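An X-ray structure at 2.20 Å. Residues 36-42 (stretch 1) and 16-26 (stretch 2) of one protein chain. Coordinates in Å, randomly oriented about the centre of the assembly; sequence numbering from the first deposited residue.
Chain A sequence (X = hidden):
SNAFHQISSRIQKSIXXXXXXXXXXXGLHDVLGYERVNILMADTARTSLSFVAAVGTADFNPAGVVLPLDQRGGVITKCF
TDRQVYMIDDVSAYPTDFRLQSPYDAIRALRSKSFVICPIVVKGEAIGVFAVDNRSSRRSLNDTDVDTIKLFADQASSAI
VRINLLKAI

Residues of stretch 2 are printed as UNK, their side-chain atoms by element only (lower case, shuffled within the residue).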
# COMPACT_ATOMS: atom_id res chain seq x y z
N ARG A 36 -16.80 0.08 11.19
CA ARG A 36 -16.82 -1.35 10.93
C ARG A 36 -15.39 -1.88 10.94
O ARG A 36 -14.52 -1.34 10.25
CB ARG A 36 -17.45 -1.63 9.56
CG ARG A 36 -18.66 -0.86 9.31
CD ARG A 36 -19.94 -1.56 9.73
NE ARG A 36 -21.11 -0.78 9.33
CZ ARG A 36 -22.25 -1.30 8.84
NH1 ARG A 36 -22.40 -2.62 8.65
NH2 ARG A 36 -23.27 -0.49 8.51
N VAL A 37 -15.13 -2.88 11.77
CA VAL A 37 -13.81 -3.45 11.93
C VAL A 37 -13.99 -4.94 11.83
O VAL A 37 -14.67 -5.57 12.68
CB VAL A 37 -13.11 -3.07 13.24
CG1 VAL A 37 -11.71 -3.76 13.34
CG2 VAL A 37 -12.95 -1.52 13.31
N ASN A 38 -13.44 -5.46 10.75
CA ASN A 38 -13.58 -6.87 10.40
C ASN A 38 -12.19 -7.52 10.46
O ASN A 38 -11.17 -6.95 9.98
CB ASN A 38 -14.27 -7.07 9.04
CG ASN A 38 -15.67 -6.45 9.02
OD1 ASN A 38 -16.57 -6.82 9.82
ND2 ASN A 38 -15.87 -5.43 8.13
N ILE A 39 -12.11 -8.65 11.14
CA ILE A 39 -10.83 -9.37 11.21
C ILE A 39 -11.00 -10.83 10.80
O ILE A 39 -11.83 -11.54 11.35
CB ILE A 39 -10.18 -9.28 12.60
CG1 ILE A 39 -10.06 -7.85 13.04
CG2 ILE A 39 -8.74 -10.01 12.61
CD1 ILE A 39 -9.60 -7.72 14.56
N LEU A 40 -10.24 -11.25 9.79
CA LEU A 40 -10.33 -12.59 9.21
C LEU A 40 -8.95 -13.22 9.28
O LEU A 40 -7.95 -12.52 9.03
CB LEU A 40 -10.78 -12.53 7.77
CG LEU A 40 -12.18 -11.82 7.63
CD1 LEU A 40 -11.98 -10.37 7.21
CD2 LEU A 40 -13.14 -12.50 6.64
N MSE A 41 -8.92 -14.50 9.66
CA MSE A 41 -7.66 -15.28 9.86
C MSE A 41 -7.58 -16.45 8.89
O MSE A 41 -8.59 -17.17 8.68
CB MSE A 41 -7.59 -15.75 11.31
CG MSE A 41 -7.51 -14.54 12.26
SE MSE A 41 -5.72 -13.61 12.13
CE MSE A 41 -4.70 -15.07 12.78
N ALA A 42 -6.45 -16.59 8.20
CA ALA A 42 -6.27 -17.73 7.27
C ALA A 42 -6.31 -19.07 8.02
O ALA A 42 -5.84 -19.16 9.20
CB ALA A 42 -4.92 -17.61 6.58
N UNK A 16 -5.67 -16.30 24.26
CA UNK A 16 -6.64 -16.80 23.27
C UNK A 16 -6.59 -15.81 22.05
O UNK A 16 -7.13 -14.67 22.13
c UNK A 16 -8.03 -16.85 23.91
o UNK A 16 -10.16 -17.81 23.39
c UNK A 16 -9.15 -17.19 22.94
o UNK A 16 -9.08 -16.82 21.75
N UNK A 17 -5.94 -16.24 20.97
CA UNK A 17 -5.81 -15.47 19.71
C UNK A 17 -7.12 -14.72 19.31
O UNK A 17 -7.11 -13.51 19.14
c UNK A 17 -3.78 -16.71 18.79
c UNK A 17 -5.45 -15.63 17.09
c UNK A 17 -5.24 -16.34 18.53
N UNK A 18 -8.23 -15.42 19.26
CA UNK A 18 -9.48 -14.83 18.82
C UNK A 18 -9.94 -13.75 19.76
O UNK A 18 -10.51 -12.71 19.33
o UNK A 18 -9.40 -16.56 16.71
o UNK A 18 -11.16 -17.73 17.37
c UNK A 18 -10.54 -15.91 18.72
c UNK A 18 -10.34 -16.80 17.51
N UNK A 19 -9.72 -13.99 21.07
CA UNK A 19 -10.04 -12.96 22.04
C UNK A 19 -9.21 -11.68 21.81
O UNK A 19 -9.70 -10.57 21.94
c UNK A 19 -10.22 -12.63 24.60
c UNK A 19 -10.04 -13.38 25.93
o UNK A 19 -8.87 -13.70 26.31
c UNK A 19 -9.84 -13.52 23.45
o UNK A 19 -11.09 -13.67 26.56
N UNK A 20 -7.94 -11.86 21.47
CA UNK A 20 -7.06 -10.75 21.23
C UNK A 20 -7.53 -9.98 19.98
O UNK A 20 -7.41 -8.77 19.91
c UNK A 20 -5.66 -11.24 20.98
c UNK A 20 -4.78 -10.17 20.26
c UNK A 20 -5.00 -11.70 22.32
N UNK A 21 -8.03 -10.72 19.00
CA UNK A 21 -8.53 -10.14 17.77
C UNK A 21 -9.83 -9.38 18.10
O UNK A 21 -9.96 -8.23 17.72
c UNK A 21 -6.42 -10.80 15.72
c UNK A 21 -8.76 -11.24 16.74
c UNK A 21 -7.40 -11.85 16.33
c UNK A 21 -7.60 -12.97 15.34
N UNK A 22 -10.72 -10.00 18.88
CA UNK A 22 -11.93 -9.31 19.27
C UNK A 22 -11.64 -7.97 19.99
O UNK A 22 -12.21 -6.92 19.64
c UNK A 22 -12.91 -10.22 20.00
n UNK A 22 -14.27 -12.59 21.06
c UNK A 22 -13.59 -11.26 19.09
n UNK A 22 -13.81 -14.75 20.26
c UNK A 22 -14.73 -12.03 19.79
n UNK A 22 -13.42 -14.21 22.46
c UNK A 22 -13.83 -13.85 21.25
N UNK A 23 -10.69 -7.98 20.91
CA UNK A 23 -10.27 -6.79 21.65
C UNK A 23 -9.60 -5.75 20.80
O UNK A 23 -9.79 -4.52 21.01
c UNK A 23 -9.28 -7.16 22.74
c UNK A 23 -9.78 -7.87 24.00
c UNK A 23 -10.49 -6.83 24.98
c UNK A 23 -8.56 -8.58 24.70
N UNK A 24 -8.79 -6.19 19.83
CA UNK A 24 -8.31 -5.25 18.83
C UNK A 24 -9.46 -4.54 18.09
O UNK A 24 -9.36 -3.34 17.78
s UNK A 24 -5.78 -6.26 18.37
c UNK A 24 -7.43 -5.95 17.79
N UNK A 25 -10.49 -5.29 17.73
CA UNK A 25 -11.56 -4.76 16.93
C UNK A 25 -12.40 -3.83 17.84
O UNK A 25 -12.74 -2.70 17.47
c UNK A 25 -12.37 -5.85 16.36
N UNK A 26 -12.67 -4.28 19.07
CA UNK A 26 -13.23 -3.41 20.12
C UNK A 26 -12.55 -2.10 20.25
O UNK A 26 -13.21 -1.07 20.14
c UNK A 26 -14.60 -5.13 21.38
c UNK A 26 -14.83 -6.06 22.64
c UNK A 26 -13.41 -4.12 21.48
o UNK A 26 -15.54 -7.11 22.46
o UNK A 26 -14.35 -5.75 23.76

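Position 16 has two side-chain carbons, the second carrying two oxygens, and does not reach stretch 1. This is an aspartate, D16. It sits just before the helix, and its OD2 caps the first turn by accepting from the backbone N of position 19 at 3.0 Å.

Position 17 has three carbons, forked at CB. One branch lies 4.4 Å from M41 CE. The short fork makes it a valine, V17; the branch is CG1.

Position 18 again has two carbons and two terminal oxygens. Its CA-to-CB bond points sideways and its end comes nearer, but it makes no contact within 4.5 Å. It is D18.

Position 19 has three carbons in a chain, the third carrying two oxygens, and lies out of reach of the strand. It is E19.

Position 20 has three carbons forked at CB, like V17, but it is far from stretch 1. It is V20.

Position 21 has four carbons, forked at the second, and its CA-to-CB bond points toward the strand. One branch tip is 3.5 Å from M41 CG, and the other is 4.0 Å from I39 CG2. The fork at the second carbon marks a leucine, L21; the tips are CD1 and CD2 respectively. I39 CD1 also packs 3.2 Å from the backbone O of L21.

Position 22 has three carbons, a nitrogen, then a carbon bearing two more nitrogens. This is a guanidinium, so the residue is R22. Its CA-to-CB bond points away from the strand.

Position 23 has four carbons forked at the second; its CA-to-CB bond points away. It is L23.

Position 24 has one carbon and one sulfur. Its CB is 4.3 Å from I39 CD1. It is C24.

Position 25 has a single side-chain carbon, CB. It lies 3.7 Å from V37 CG1 and 3.8 Å from I39 CD1. It is A25.

Position 26 has three carbons, the third carrying two oxygens; its CA-to-CB bond points away. It is E26.

The contact is apolar packing of a helix on a strand. The two run nearly antiparallel, at 160°, with a closest axial approach of 8.5 Å. The CA-to-CB bonds of V37, I39 and M41 point toward the helix, those of N38 and L40 away. On the helix, L21 and A25 are one turn apart and face the strand. The small A25 lies where the two backbones come closest, with its CA 5.6 Å from V37 CA. The gap widens to 9.2 Å between M41 CA and D18 CA. No hydrogen bonds cross the contact, which buries 296 Å², both sides summed.

Stretch 2, residues 16-26: DVDEVLRLCAE
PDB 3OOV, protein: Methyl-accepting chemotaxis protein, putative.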